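Local coordinates for dITP/XTP pyrophosphatase (Mycobacteroides abscessus, PDB 6WWD) that hydrolyses non-canonical purine nucleoside triphosphates such as XTP, dITP and ITP to their monophosphates and diphosphate, probably cleansing the nucleotide pool, at the interface of chains A and B and the interface of chains A and C. Numbering follows the deposited sequence. Chains: chain A/B/C, dITP/XTP pyrophosphatase.

Contact 1: the interface of chains A and B. Residues chain A 121, 123, 140-141, 181-182, 185; chain B 133-135, 200-203.
B:Leu201, in the C-terminal tail of chain B, hides more surface against the partner than any other residue of this patch, and its isobutyl group, although poorly ordered, plugs a groove between two strands and a helix of chain A. With CG anti to its own carbonyl carbon (chi1 -67°), it directs CD2 toward the backbone of strands 118-128 and 134-145, 3.6 Å from the carbonyl O of A:Phe121. The other branch, CD1, turns toward helix 175-191 and lies 4.2 Å from CA of A:Gly185. Beside it, A:Trp141 has CG anti to its backbone N and brings the benzo part of its indole to the tail, CE3 standing 3.7 Å from O of B:Leu201. The opposite end of this indole meets strand 134-145 of chain B: O of B:Glu134 lies at its edge, in plane, while CG2 of B:Val135 is 4.0 Å from CD1. A:Trp141 and B:Val135 also form an antiparallel beta bridge. Before B:Leu201 the tail is held through B:Asn200. Its amide N gives a nearly straight hydrogen bond (165° at H) to the hydroxyl OG of A:Ser123, 3.2 Å away. Hydroxyl OG of A:Ser182 donates to OD1 of B:Asn200, but both residues are poorly ordered and modelled implausibly close, so this geometry carries little weight. In the second shell, CG1 of the poorly ordered A:Val181 sits 3.6 Å above the centre of the indole plane, and the edge of A:Phe121 adjoins CE3; together they probably help to set the indole's tilt. The patch clasps the tail of one subunit against the other and joins their strands, probably helping to stabilise the homodimer.

Contact 2: the interface of chains A and C. Residues chain A 47, 79-81, 83; chain C 47, 79-81, 83, 91.
The loop that follows 3-10 helix 78-80 in chain A meets its copy in chain C across a two-fold axis, and the loops containing A:Ala47 and C:Ala47 close the flanks. A:Asn81 and C:Asn81 form the centre. Their side chains cross at about a right angle, yet the two amide planes are only 19° apart. Each carboxamide reaches past the other to the partner's backbone: ND2 of C:Asn81 donates to O of A:Asn81 at 2.8 Å, and ND2 of A:Asn81 returns the bond to O of C:Asn81 at 2.9 Å. Both donors approach in the carbonyl plane, with a C=O...N angle of 157°, and each acceptor lies close to the plane of the donating amide, so the pair of bonds fixes amide rotation. The two ND2 atoms come near one another without bonding. Each amide oxygen takes part in a water bridge to the other chain: water 2 lies 2.6 Å from OD1 of A:Asn81 and is also bound by N of C:Ala47, while water 1 joins OD1 of C:Asn81 to N of A:Ala47 in the same way. The methyl groups of A:Ala47 and C:Ala47 pack against the partner's carboxamide, CB of C:Ala47 being 3.7 Å from ND2 of A:Asn81. Outside this polar core, A:Met83 and C:Met83 each fold over the opposing loop. In both, CG is anti to the residue's own carbonyl carbon (chi1 near -58°), and further bends at chi2 and chi3 curl the thioether around, placing SD of A:Met83 3.7 Å from CB of C:Asn81. CE of A:Met83 continues to C:Leu80, 3.8 Å from its CA. This small reciprocal clasp joins two subunits in the deposited tetramer, although it may be a crystal contact rather than part of the biological assembly.

Contact 1: the interface of chains A and B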
loop_
_atom_site.group_PDB
_atom_site.type_symbol
_atom_site.label_atom_id
_atom_site.label_comp_id
_atom_site.label_asym_id
_atom_site.label_seq_id
_atom_site.Cartn_x
_atom_site.Cartn_y
_atom_site.Cartn_z
ATOM N N PHE A 121 7.638 -6.476 14.746
ATOM C CA PHE A 121 8.099 -7.796 14.355
ATOM C C PHE A 121 6.937 -8.551 13.719
ATOM O O PHE A 121 5.834 -8.598 14.285
ATOM C CB PHE A 121 8.622 -8.566 15.568
ATOM C CG PHE A 121 10.064 -8.277 15.887
ATOM C CD1 PHE A 121 10.955 -7.982 14.884
ATOM C CD2 PHE A 121 10.525 -8.314 17.181
ATOM C CE1 PHE A 121 12.286 -7.727 15.174
ATOM C CE2 PHE A 121 11.862 -8.070 17.468
ATOM C CZ PHE A 121 12.730 -7.770 16.459
ATOM N N SER A 123 5.632 -12.162 11.657
ATOM C CA SER A 123 5.887 -13.574 11.400
ATOM C C SER A 123 4.696 -14.097 10.605
ATOM O O SER A 123 3.579 -14.156 11.133
ATOM C CB SER A 123 6.051 -14.325 12.723
ATOM O OG SER A 123 6.228 -15.696 12.522
ATOM N N ARG A 140 1.704 -9.812 14.063
ATOM C CA ARG A 140 2.518 -8.603 14.205
ATOM C C ARG A 140 2.588 -8.219 15.670
ATOM O O ARG A 140 1.549 -8.051 16.319
ATOM C CB ARG A 140 1.954 -7.417 13.418
ATOM C CG ARG A 140 1.962 -7.618 11.951
ATOM C CD ARG A 140 1.644 -6.359 11.145
ATOM N NE ARG A 140 1.770 -6.754 9.746
ATOM C CZ ARG A 140 2.654 -6.256 8.893
ATOM N NH1 ARG A 140 3.467 -5.263 9.271
ATOM N NH2 ARG A 140 2.700 -6.737 7.648
ATOM N N TRP A 141 3.805 -8.079 16.183
ATOM C CA TRP A 141 4.055 -7.618 17.553
ATOM C C TRP A 141 4.463 -6.153 17.473
ATOM O O TRP A 141 5.554 -5.839 17.001
ATOM C CB TRP A 141 5.138 -8.483 18.179
ATOM C CG TRP A 141 5.468 -8.273 19.600
ATOM C CD1 TRP A 141 4.696 -7.707 20.560
ATOM C CD2 TRP A 141 6.707 -8.635 20.229
ATOM N NE1 TRP A 141 5.375 -7.699 21.766
ATOM C CE2 TRP A 141 6.612 -8.269 21.585
ATOM C CE3 TRP A 141 7.890 -9.241 19.771
ATOM C CZ2 TRP A 141 7.659 -8.488 22.503
ATOM C CZ3 TRP A 141 8.935 -9.456 20.682
ATOM C CH2 TRP A 141 8.808 -9.074 22.033
ATOM N N VAL A 181 4.617 -13.866 24.884
ATOM C CA VAL A 181 4.236 -13.127 23.681
ATOM C C VAL A 181 3.942 -14.079 22.517
ATOM O O VAL A 181 3.037 -13.832 21.710
ATOM C CB VAL A 181 5.334 -12.102 23.337
ATOM C CG1 VAL A 181 5.110 -11.489 21.966
ATOM C CG2 VAL A 181 5.382 -11.014 24.405
ATOM N N SER A 182 4.684 -15.183 22.414
ATOM C CA SER A 182 4.350 -16.202 21.421
ATOM C C SER A 182 3.085 -16.964 21.799
ATOM O O SER A 182 2.345 -17.405 20.914
ATOM C CB SER A 182 5.513 -17.183 21.240
ATOM O OG SER A 182 6.520 -16.645 20.400
ATOM N N GLY A 185 0.263 -14.692 20.769
ATOM C CA GLY A 185 0.190 -14.661 19.314
ATOM C C GLY A 185 -0.442 -15.917 18.739
ATOM O O GLY A 185 -1.287 -15.853 17.846
ATOM N N GLU B 133 0.740 -3.747 25.786
ATOM C CA GLU B 133 1.236 -4.622 24.730
ATOM C C GLU B 133 0.189 -4.786 23.628
ATOM O O GLU B 133 -1.012 -4.885 23.903
ATOM C CB GLU B 133 1.581 -5.985 25.318
ATOM C CG GLU B 133 1.978 -7.024 24.282
ATOM C CD GLU B 133 2.420 -8.339 24.921
ATOM O OE1 GLU B 133 3.457 -8.355 25.610
ATOM O OE2 GLU B 133 1.707 -9.350 24.736
ATOM N N GLU B 134 0.637 -4.814 22.371
ATOM C CA GLU B 134 -0.279 -4.942 21.232
ATOM C C GLU B 134 0.198 -6.056 20.321
ATOM O O GLU B 134 1.338 -6.029 19.854
ATOM C CB GLU B 134 -0.365 -3.655 20.410
ATOM C CG GLU B 134 -0.730 -2.432 21.202
ATOM C CD GLU B 134 -0.896 -1.218 20.317
ATOM O OE1 GLU B 134 -0.562 -1.317 19.114
ATOM O OE2 GLU B 134 -1.367 -0.175 20.819
ATOM N N VAL B 135 -0.679 -7.018 20.045
ATOM C CA VAL B 135 -0.415 -8.072 19.079
ATOM C C VAL B 135 -1.627 -8.190 18.165
ATOM O O VAL B 135 -2.771 -8.214 18.631
ATOM C CB VAL B 135 -0.141 -9.429 19.762
ATOM C CG1 VAL B 135 0.103 -10.501 18.697
ATOM C CG2 VAL B 135 1.031 -9.338 20.749
ATOM N N ASN B 200 5.361 -17.044 15.329
ATOM C CA ASN B 200 6.208 -17.080 16.519
ATOM C C ASN B 200 6.815 -15.692 16.747
ATOM O O ASN B 200 7.963 -15.425 16.379
ATOM C CB ASN B 200 7.262 -18.144 16.353
ATOM C CG ASN B 200 8.034 -18.390 17.615
ATOM O OD1 ASN B 200 7.771 -17.771 18.648
ATOM N ND2 ASN B 200 8.986 -19.312 17.554
ATOM N N LEU B 201 6.045 -14.820 17.401
ATOM C CA LEU B 201 6.397 -13.405 17.488
ATOM C C LEU B 201 7.513 -13.157 18.495
ATOM O O LEU B 201 8.517 -12.509 18.165
ATOM C CB LEU B 201 5.161 -12.588 17.853
ATOM C CG LEU B 201 4.136 -12.604 16.733
ATOM C CD1 LEU B 201 2.805 -12.155 17.251
ATOM C CD2 LEU B 201 4.621 -11.701 15.622
ATOM N N GLY B 202 7.353 -13.655 19.726
ATOM C CA GLY B 202 8.361 -13.466 20.760
ATOM C C GLY B 202 9.747 -13.943 20.380
ATOM O O GLY B 202 10.702 -13.634 21.099
ATOM N N ARG B 203 9.879 -14.672 19.272
ATOM C CA ARG B 203 11.157 -15.206 18.803
ATOM C C ARG B 203 11.842 -16.043 19.875
ATOM O O ARG B 203 12.359 -17.121 19.593
ATOM C CB ARG B 203 12.083 -14.074 18.347
#

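Contact 2: the interface of chains A and C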
loop_
_atom_site.group_PDB
_atom_site.type_symbol
_atom_site.label_atom_id
_atom_site.label_comp_id
_atom_site.label_asym_id
_atom_site.label_seq_id
_atom_site.Cartn_x
_atom_site.Cartn_y
_atom_site.Cartn_z
ATOM N N ALA A 47 8.116 -5.841 1.004
ATOM C CA ALA A 47 7.713 -5.823 2.398
ATOM C C ALA A 47 6.692 -6.893 2.780
ATOM O O ALA A 47 6.411 -7.038 3.973
ATOM C CB ALA A 47 7.153 -4.439 2.759
ATOM N N ALA A 79 8.581 4.191 9.127
ATOM C CA ALA A 79 9.319 5.247 8.431
ATOM C C ALA A 79 10.077 4.756 7.197
ATOM O O ALA A 79 10.558 5.591 6.411
ATOM C CB ALA A 79 10.308 5.926 9.390
ATOM N N LEU A 80 10.274 3.441 7.038
ATOM C CA LEU A 80 10.905 2.895 5.833
ATOM C C LEU A 80 9.880 2.211 4.936
ATOM O O LEU A 80 10.212 1.274 4.207
ATOM C CB LEU A 80 12.018 1.907 6.172
ATOM C CG LEU A 80 13.152 2.390 7.088
ATOM C CD1 LEU A 80 14.178 1.276 7.217
ATOM C CD2 LEU A 80 13.793 3.661 6.553
ATOM N N ASN A 81 8.626 2.665 4.995
ATOM C CA ASN A 81 7.529 2.063 4.230
ATOM C C ASN A 81 7.447 0.552 4.468
ATOM O O ASN A 81 7.233 -0.239 3.546
ATOM C CB ASN A 81 7.626 2.380 2.731
ATOM C CG ASN A 81 6.231 2.488 2.074
ATOM O OD1 ASN A 81 5.293 2.989 2.702
ATOM N ND2 ASN A 81 6.094 2.026 0.826
ATOM N N MET A 83 9.669 -1.569 5.157
ATOM C CA MET A 83 10.949 -2.241 5.113
ATOM C C MET A 83 11.578 -2.156 6.514
ATOM O O MET A 83 11.067 -1.439 7.388
ATOM C CB MET A 83 11.825 -1.620 4.022
ATOM C CG MET A 83 11.184 -1.662 2.612
ATOM S SD MET A 83 10.734 -3.346 2.048
ATOM C CE MET A 83 12.368 -3.985 1.607
ATOM N N ALA C 47 7.869 6.795 1.858
ATOM C CA ALA C 47 8.077 6.698 0.424
ATOM C C ALA C 47 7.367 7.781 -0.375
ATOM O O ALA C 47 7.602 7.870 -1.580
ATOM C CB ALA C 47 7.625 5.319 -0.087
ATOM N N ALA C 79 11.562 -3.285 -5.521
ATOM C CA ALA C 79 12.005 -4.352 -4.626
ATOM C C ALA C 79 12.217 -3.871 -3.191
ATOM O O ALA C 79 12.293 -4.699 -2.276
ATOM C CB ALA C 79 13.294 -4.980 -5.160
ATOM N N LEU C 80 12.322 -2.563 -2.971
ATOM C CA LEU C 80 12.418 -2.007 -1.628
ATOM C C LEU C 80 11.118 -1.317 -1.219
ATOM O O LEU C 80 11.121 -0.348 -0.450
ATOM C CB LEU C 80 13.606 -1.051 -1.545
ATOM C CG LEU C 80 14.982 -1.649 -1.900
ATOM C CD1 LEU C 80 16.057 -0.586 -1.725
ATOM C CD2 LEU C 80 15.325 -2.866 -1.034
ATOM N N ASN C 81 9.999 -1.786 -1.774
ATOM C CA ASN C 81 8.685 -1.217 -1.490
ATOM C C ASN C 81 8.680 0.283 -1.721
ATOM O O ASN C 81 8.132 1.052 -0.933
ATOM C CB ASN C 81 8.236 -1.544 -0.067
ATOM C CG ASN C 81 6.748 -1.630 0.042
ATOM O OD1 ASN C 81 6.081 -2.117 -0.879
ATOM N ND2 ASN C 81 6.196 -1.121 1.146
ATOM N N MET C 83 11.006 2.429 -1.435
ATOM C CA MET C 83 12.158 3.141 -0.893
ATOM C C MET C 83 13.296 3.075 -1.925
ATOM O O MET C 83 13.214 2.329 -2.898
ATOM C CB MET C 83 12.558 2.540 0.452
ATOM C CG MET C 83 11.424 2.548 1.506
ATOM S SD MET C 83 10.776 4.208 1.849
ATOM C CE MET C 83 12.080 4.897 2.861
ATOM N N TRP C 91 20.256 7.353 2.331
ATOM C CA TRP C 91 19.891 5.939 2.386
ATOM C C TRP C 91 20.934 5.099 3.116
ATOM O O TRP C 91 20.585 4.166 3.850
ATOM C CB TRP C 91 19.676 5.401 0.970
ATOM C CG TRP C 91 19.084 4.019 0.946
ATOM C CD1 TRP C 91 19.618 2.913 0.357
ATOM C CD2 TRP C 91 17.852 3.597 1.556
ATOM N NE1 TRP C 91 18.800 1.836 0.552
ATOM C CE2 TRP C 91 17.703 2.223 1.276
ATOM C CE3 TRP C 91 16.855 4.252 2.294
ATOM C CZ2 TRP C 91 16.598 1.483 1.716
ATOM C CZ3 TRP C 91 15.760 3.522 2.736
ATOM C CH2 TRP C 91 15.640 2.145 2.443
HETATM O O HOH W 1 6.620 -4.608 -1.197
HETATM O O HOH W 2 5.476 5.538 3.265
#

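Contact 1 and contact 2 lie about 22 Å apart, and chain A takes part in both through different residues: strands 118-128 and 134-145 with helix 175-191 in contact 1, the loops around A:Ala47 and A:Asn81 in contact 2. Chain A can therefore hold B and C at once. The protein is a homodimer, and the tail packing and inter-strand bridge of contact 1 suit that pair; contact 2 may link such pairs into the deposited tetramer. Contact 1 is centred about 12 Å from A:Asp72, the predicted proton acceptor, and its helix carries predicted substrate residues A:His183 and A:Arg184.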